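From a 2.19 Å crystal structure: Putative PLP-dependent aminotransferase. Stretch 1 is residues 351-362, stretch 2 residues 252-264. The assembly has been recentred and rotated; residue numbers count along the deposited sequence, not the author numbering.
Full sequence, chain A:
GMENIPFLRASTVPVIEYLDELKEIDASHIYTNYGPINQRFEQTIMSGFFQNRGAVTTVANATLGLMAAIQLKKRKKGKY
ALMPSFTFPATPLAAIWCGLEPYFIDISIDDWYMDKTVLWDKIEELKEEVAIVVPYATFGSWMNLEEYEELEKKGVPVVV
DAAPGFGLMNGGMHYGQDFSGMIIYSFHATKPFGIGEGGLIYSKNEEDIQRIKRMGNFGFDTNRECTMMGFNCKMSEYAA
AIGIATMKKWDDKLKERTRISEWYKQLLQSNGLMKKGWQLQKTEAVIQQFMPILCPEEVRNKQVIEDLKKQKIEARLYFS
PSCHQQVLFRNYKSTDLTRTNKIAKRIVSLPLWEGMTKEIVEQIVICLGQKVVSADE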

# COMPACT_ATOMS: atom_id res chain seq x y z
N PRO A 351 0.52 -27.39 8.88
CA PRO A 351 1.16 -26.34 9.62
C PRO A 351 2.65 -26.54 9.81
O PRO A 351 3.14 -27.65 10.02
CB PRO A 351 0.42 -26.32 10.96
CG PRO A 351 -0.46 -27.47 10.98
CD PRO A 351 -0.64 -27.95 9.59
N LEU A 352 3.34 -25.42 9.75
CA LEU A 352 4.76 -25.32 9.99
C LEU A 352 4.99 -23.89 10.45
O LEU A 352 4.54 -22.99 9.80
CB LEU A 352 5.52 -25.62 8.71
CG LEU A 352 7.04 -25.84 8.78
CD1 LEU A 352 7.52 -26.60 7.51
CD2 LEU A 352 7.78 -24.56 8.94
N TRP A 353 5.61 -23.69 11.60
CA TRP A 353 5.95 -22.35 12.10
C TRP A 353 7.07 -22.47 13.10
O TRP A 353 7.31 -23.56 13.63
CB TRP A 353 4.76 -21.62 12.75
CG TRP A 353 3.67 -22.49 13.30
CD1 TRP A 353 2.52 -22.84 12.66
CD2 TRP A 353 3.63 -23.12 14.58
NE1 TRP A 353 1.76 -23.64 13.46
CE2 TRP A 353 2.41 -23.83 14.65
CE3 TRP A 353 4.48 -23.14 15.68
CZ2 TRP A 353 2.04 -24.55 15.77
CZ3 TRP A 353 4.12 -23.85 16.79
CH2 TRP A 353 2.91 -24.55 16.83
N GLU A 354 7.76 -21.34 13.33
CA GLU A 354 8.89 -21.29 14.24
C GLU A 354 8.41 -21.70 15.61
O GLU A 354 7.41 -21.19 16.10
CB GLU A 354 9.49 -19.88 14.33
CG GLU A 354 10.15 -19.36 13.03
CD GLU A 354 10.66 -17.92 13.17
OE1 GLU A 354 11.36 -17.64 14.16
OE2 GLU A 354 10.36 -17.05 12.32
N GLY A 355 9.10 -22.65 16.21
CA GLY A 355 8.73 -23.13 17.52
C GLY A 355 8.10 -24.48 17.43
O GLY A 355 8.03 -25.17 18.41
N MSE A 356 7.63 -24.88 16.25
CA MSE A 356 7.10 -26.24 16.14
C MSE A 356 8.12 -27.31 16.61
O MSE A 356 9.26 -27.32 16.16
CB MSE A 356 6.66 -26.53 14.72
CG MSE A 356 5.77 -27.75 14.65
SE MSE A 356 4.93 -27.83 12.97
CE MSE A 356 3.57 -26.51 13.20
N THR A 357 7.72 -28.19 17.52
CA THR A 357 8.60 -29.25 18.03
C THR A 357 8.49 -30.53 17.21
O THR A 357 7.46 -30.77 16.56
CB THR A 357 8.21 -29.63 19.47
OG1 THR A 357 6.81 -29.90 19.49
CG2 THR A 357 8.54 -28.49 20.48
N LYS A 358 9.51 -31.38 17.28
CA LYS A 358 9.45 -32.64 16.56
C LYS A 358 8.23 -33.46 16.98
O LYS A 358 7.62 -34.17 16.15
CB LYS A 358 10.72 -33.46 16.75
CG LYS A 358 10.79 -34.67 15.84
CD LYS A 358 12.17 -35.33 15.85
CE LYS A 358 12.29 -36.43 14.79
NZ LYS A 358 13.72 -36.76 14.47
N GLU A 359 7.86 -33.37 18.25
CA GLU A 359 6.69 -34.10 18.72
C GLU A 359 5.40 -33.53 18.12
O GLU A 359 4.44 -34.26 17.91
CB GLU A 359 6.61 -34.22 20.27
CG GLU A 359 6.78 -32.91 21.07
CD GLU A 359 8.25 -32.55 21.41
OE1 GLU A 359 9.17 -33.35 21.08
OE2 GLU A 359 8.49 -31.47 22.03
N ILE A 360 5.39 -32.23 17.79
CA ILE A 360 4.22 -31.65 17.12
C ILE A 360 4.11 -32.16 15.68
O ILE A 360 3.03 -32.58 15.28
CB ILE A 360 4.18 -30.14 17.21
CG1 ILE A 360 3.91 -29.74 18.67
CG2 ILE A 360 3.08 -29.56 16.32
CD1 ILE A 360 4.15 -28.27 18.93
N VAL A 361 5.22 -32.18 14.93
CA VAL A 361 5.20 -32.76 13.57
C VAL A 361 4.66 -34.22 13.61
O VAL A 361 3.75 -34.58 12.87
CB VAL A 361 6.59 -32.73 12.89
CG1 VAL A 361 6.51 -33.28 11.49
CG2 VAL A 361 7.16 -31.32 12.85
N GLU A 362 5.23 -35.01 14.52
CA GLU A 362 4.81 -36.40 14.73
C GLU A 362 3.29 -36.54 14.99
O GLU A 362 2.64 -37.33 14.32
CB GLU A 362 5.62 -37.06 15.85
CG GLU A 362 5.25 -38.53 16.14
CD GLU A 362 6.24 -39.26 17.06
OE1 GLU A 362 6.97 -38.64 17.86
OE2 GLU A 362 6.28 -40.49 16.97
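Stretch 2, residues 252-264: DKLKERTRISEWY

At the apolar centre sits Ile260, an m rotamer whose CA-to-CB bond points toward stretch 1. Ile260 CG2 meets Leu352 CG at 3.6 Å and Val361 CG2 at 4.0 Å, so one branch serves both the loop and the helix. Ile260 CD1 reaches Met356 CB at 3.7 Å and packs against the type II turn from Trp353 to Met356, with Ile260 CD1 3.2 Å from Trp353 O. Leu352, also directed toward its partner, extends CD1 to within 4.3 Å of Tyr264 CD2.

This core is held between two backbones of different kinds. Stretch 2 is helical throughout, from Asp252 to Tyr264, and it lies along a segment of stretch 1 that runs without regular structure through the turn to Thr357 and is helix from Lys358 onward. Both run broadly the same way: the two helix axes differ by 39° in direction (signed crossing angle -39°) and come within 9.6 Å. The register advances in step, Glu354 beside Glu256, Met356 beside Ile260, Lys358 beside Trp263 and Val361 beside Tyr264, with paired CA atoms 6.2 to 7.0 Å apart.

Two aromatic rings broaden the core, each receiving an aliphatic group on a face. Val361 CG1 stands 3.7 Å from the Tyr264 ring centroid, 17° off the normal, while Lys358 CB lies 3.7 Å from the centroid of the Trp263 six-membered ring, only 9° off it. Lys358 lays its methylene chain along the indole: Lys358 CD continues over the ring, 3.6 Å from Trp263 NE1. The Trp263 edge faces the backbone, with Trp263 CZ3 3.5 Å from Met356 O. Just beyond, Thr357 caps the new helix, Thr357 OG1 accepting from Ile360 N at 3.2 Å.

Polar groups then fasten the contact. Tyr264, packed by its ring, also donates from OH to Pro351 O at 2.6 Å, tying down the first residue of stretch 1. Toward the beginning of stretch 2, Glu256 OE2 accepts from Gly355 N at 2.7 Å, so a helix side chain holds the turn by its backbone. Gly355 has phi/psi of 105/-18, where a CB would jam against the preceding carbonyl O; the turn itself calls for glycine. Arg257 NH1 lies 3.7 Å from Leu352 CD2. Near the start of stretch 2, Lys253, whose end comes nearer than its sideways CB suggests, forms a salt bridge with Glu354, a very short hydrogen bond of 2.4 Å from Lys253 NZ to Glu354 OE2.

The rule is legible: a branched residue at the centre, two aromatic faces next along the helix taking aliphatic groups, two side chains, Tyr264 and Glu256, bonding backbone atoms, and one salt bridge between side chains.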

# COMPACT_ATOMS: atom_id res chain seq x y z
N ASP A 252 19.05 -18.03 11.76
CA ASP A 252 18.27 -18.71 12.77
C ASP A 252 16.89 -19.08 12.23
O ASP A 252 16.48 -20.24 12.30
CB ASP A 252 18.11 -17.85 14.01
CG ASP A 252 19.45 -17.52 14.68
OD1 ASP A 252 20.52 -17.90 14.15
OD2 ASP A 252 19.43 -16.88 15.75
N LYS A 253 16.18 -18.13 11.64
CA LYS A 253 14.85 -18.44 11.14
C LYS A 253 14.88 -19.52 10.09
O LYS A 253 14.06 -20.44 10.10
CB LYS A 253 14.16 -17.19 10.57
CG LYS A 253 13.69 -16.22 11.62
CD LYS A 253 13.09 -14.98 10.97
CE LYS A 253 12.37 -14.11 11.98
NZ LYS A 253 11.17 -14.83 12.55
N LEU A 254 15.81 -19.40 9.16
CA LEU A 254 15.95 -20.39 8.09
C LEU A 254 16.33 -21.78 8.63
O LEU A 254 15.79 -22.80 8.17
CB LEU A 254 17.04 -19.91 7.14
CG LEU A 254 17.43 -20.85 6.00
CD1 LEU A 254 16.21 -21.06 5.13
CD2 LEU A 254 18.59 -20.23 5.20
N LYS A 255 17.25 -21.82 9.59
CA LYS A 255 17.63 -23.08 10.23
C LYS A 255 16.43 -23.74 10.93
O LYS A 255 16.18 -24.89 10.75
CB LYS A 255 18.80 -22.88 11.22
N GLU A 256 15.70 -22.97 11.72
CA GLU A 256 14.50 -23.47 12.39
C GLU A 256 13.52 -24.11 11.38
O GLU A 256 13.06 -25.23 11.60
CB GLU A 256 13.85 -22.29 13.13
CG GLU A 256 12.51 -22.54 13.79
CD GLU A 256 12.58 -23.37 15.04
OE1 GLU A 256 13.69 -23.81 15.43
OE2 GLU A 256 11.52 -23.59 15.66
N ARG A 257 13.24 -23.41 10.27
CA ARG A 257 12.29 -23.92 9.26
C ARG A 257 12.80 -25.13 8.52
O ARG A 257 12.03 -26.07 8.23
CB ARG A 257 11.94 -22.84 8.22
CG ARG A 257 10.92 -21.88 8.67
CD ARG A 257 10.63 -20.77 7.66
NE ARG A 257 9.78 -19.84 8.36
CZ ARG A 257 8.47 -19.99 8.54
NH1 ARG A 257 7.80 -20.99 8.01
NH2 ARG A 257 7.81 -19.09 9.27
N THR A 258 14.08 -25.12 8.18
CA THR A 258 14.65 -26.27 7.52
C THR A 258 14.56 -27.49 8.42
O THR A 258 14.15 -28.53 7.98
CB THR A 258 16.08 -26.03 7.10
OG1 THR A 258 16.11 -24.87 6.26
CG2 THR A 258 16.60 -27.26 6.34
N ARG A 259 14.90 -27.33 9.70
CA ARG A 259 14.81 -28.44 10.64
C ARG A 259 13.42 -29.02 10.68
O ARG A 259 13.28 -30.23 10.66
CB ARG A 259 15.16 -28.00 12.07
CG ARG A 259 16.64 -28.00 12.37
CD ARG A 259 16.96 -28.60 13.75
NE ARG A 259 16.04 -28.14 14.80
CZ ARG A 259 16.08 -26.95 15.41
NH1 ARG A 259 17.02 -26.05 15.09
NH2 ARG A 259 15.19 -26.65 16.35
N ILE A 260 12.40 -28.17 10.77
CA ILE A 260 11.01 -28.64 10.86
C ILE A 260 10.62 -29.37 9.56
O ILE A 260 10.01 -30.45 9.60
CB ILE A 260 10.03 -27.50 11.18
CG1 ILE A 260 10.34 -26.93 12.56
CG2 ILE A 260 8.62 -28.00 11.20
CD1 ILE A 260 9.71 -25.56 12.77
N SER A 261 11.04 -28.82 8.43
CA SER A 261 10.83 -29.48 7.13
C SER A 261 11.46 -30.87 7.07
O SER A 261 10.80 -31.83 6.66
CB SER A 261 11.40 -28.65 5.98
OG SER A 261 10.72 -27.41 5.85
N GLU A 262 12.74 -30.95 7.47
CA GLU A 262 13.47 -32.21 7.56
C GLU A 262 12.69 -33.21 8.41
O GLU A 262 12.55 -34.37 8.03
CB GLU A 262 14.87 -32.01 8.19
CG GLU A 262 15.92 -31.17 7.38
CD GLU A 262 17.25 -31.01 8.15
OE1 GLU A 262 17.63 -31.96 8.87
OE2 GLU A 262 17.93 -29.96 8.03
N TRP A 263 12.19 -32.76 9.57
CA TRP A 263 11.42 -33.64 10.44
C TRP A 263 10.15 -34.16 9.74
O TRP A 263 9.76 -35.33 9.86
CB TRP A 263 10.99 -32.93 11.73
CG TRP A 263 12.08 -32.68 12.70
CD1 TRP A 263 13.22 -33.41 12.88
CD2 TRP A 263 12.10 -31.66 13.71
NE1 TRP A 263 13.95 -32.89 13.90
CE2 TRP A 263 13.29 -31.82 14.44
CE3 TRP A 263 11.22 -30.63 14.08
CZ2 TRP A 263 13.64 -30.98 15.49
CZ3 TRP A 263 11.57 -29.80 15.12
CH2 TRP A 263 12.76 -29.97 15.81
N TYR A 264 9.49 -33.26 9.05
CA TYR A 264 8.31 -33.65 8.31
C TYR A 264 8.66 -34.75 7.31
O TYR A 264 7.95 -35.76 7.22
CB TYR A 264 7.72 -32.44 7.58
CG TYR A 264 6.45 -31.86 8.17
CD1 TYR A 264 5.27 -32.61 8.21
CD2 TYR A 264 6.39 -30.55 8.60
CE1 TYR A 264 4.10 -32.07 8.71
CE2 TYR A 264 5.23 -30.01 9.10
CZ TYR A 264 4.08 -30.76 9.14
OH TYR A 264 2.90 -30.18 9.59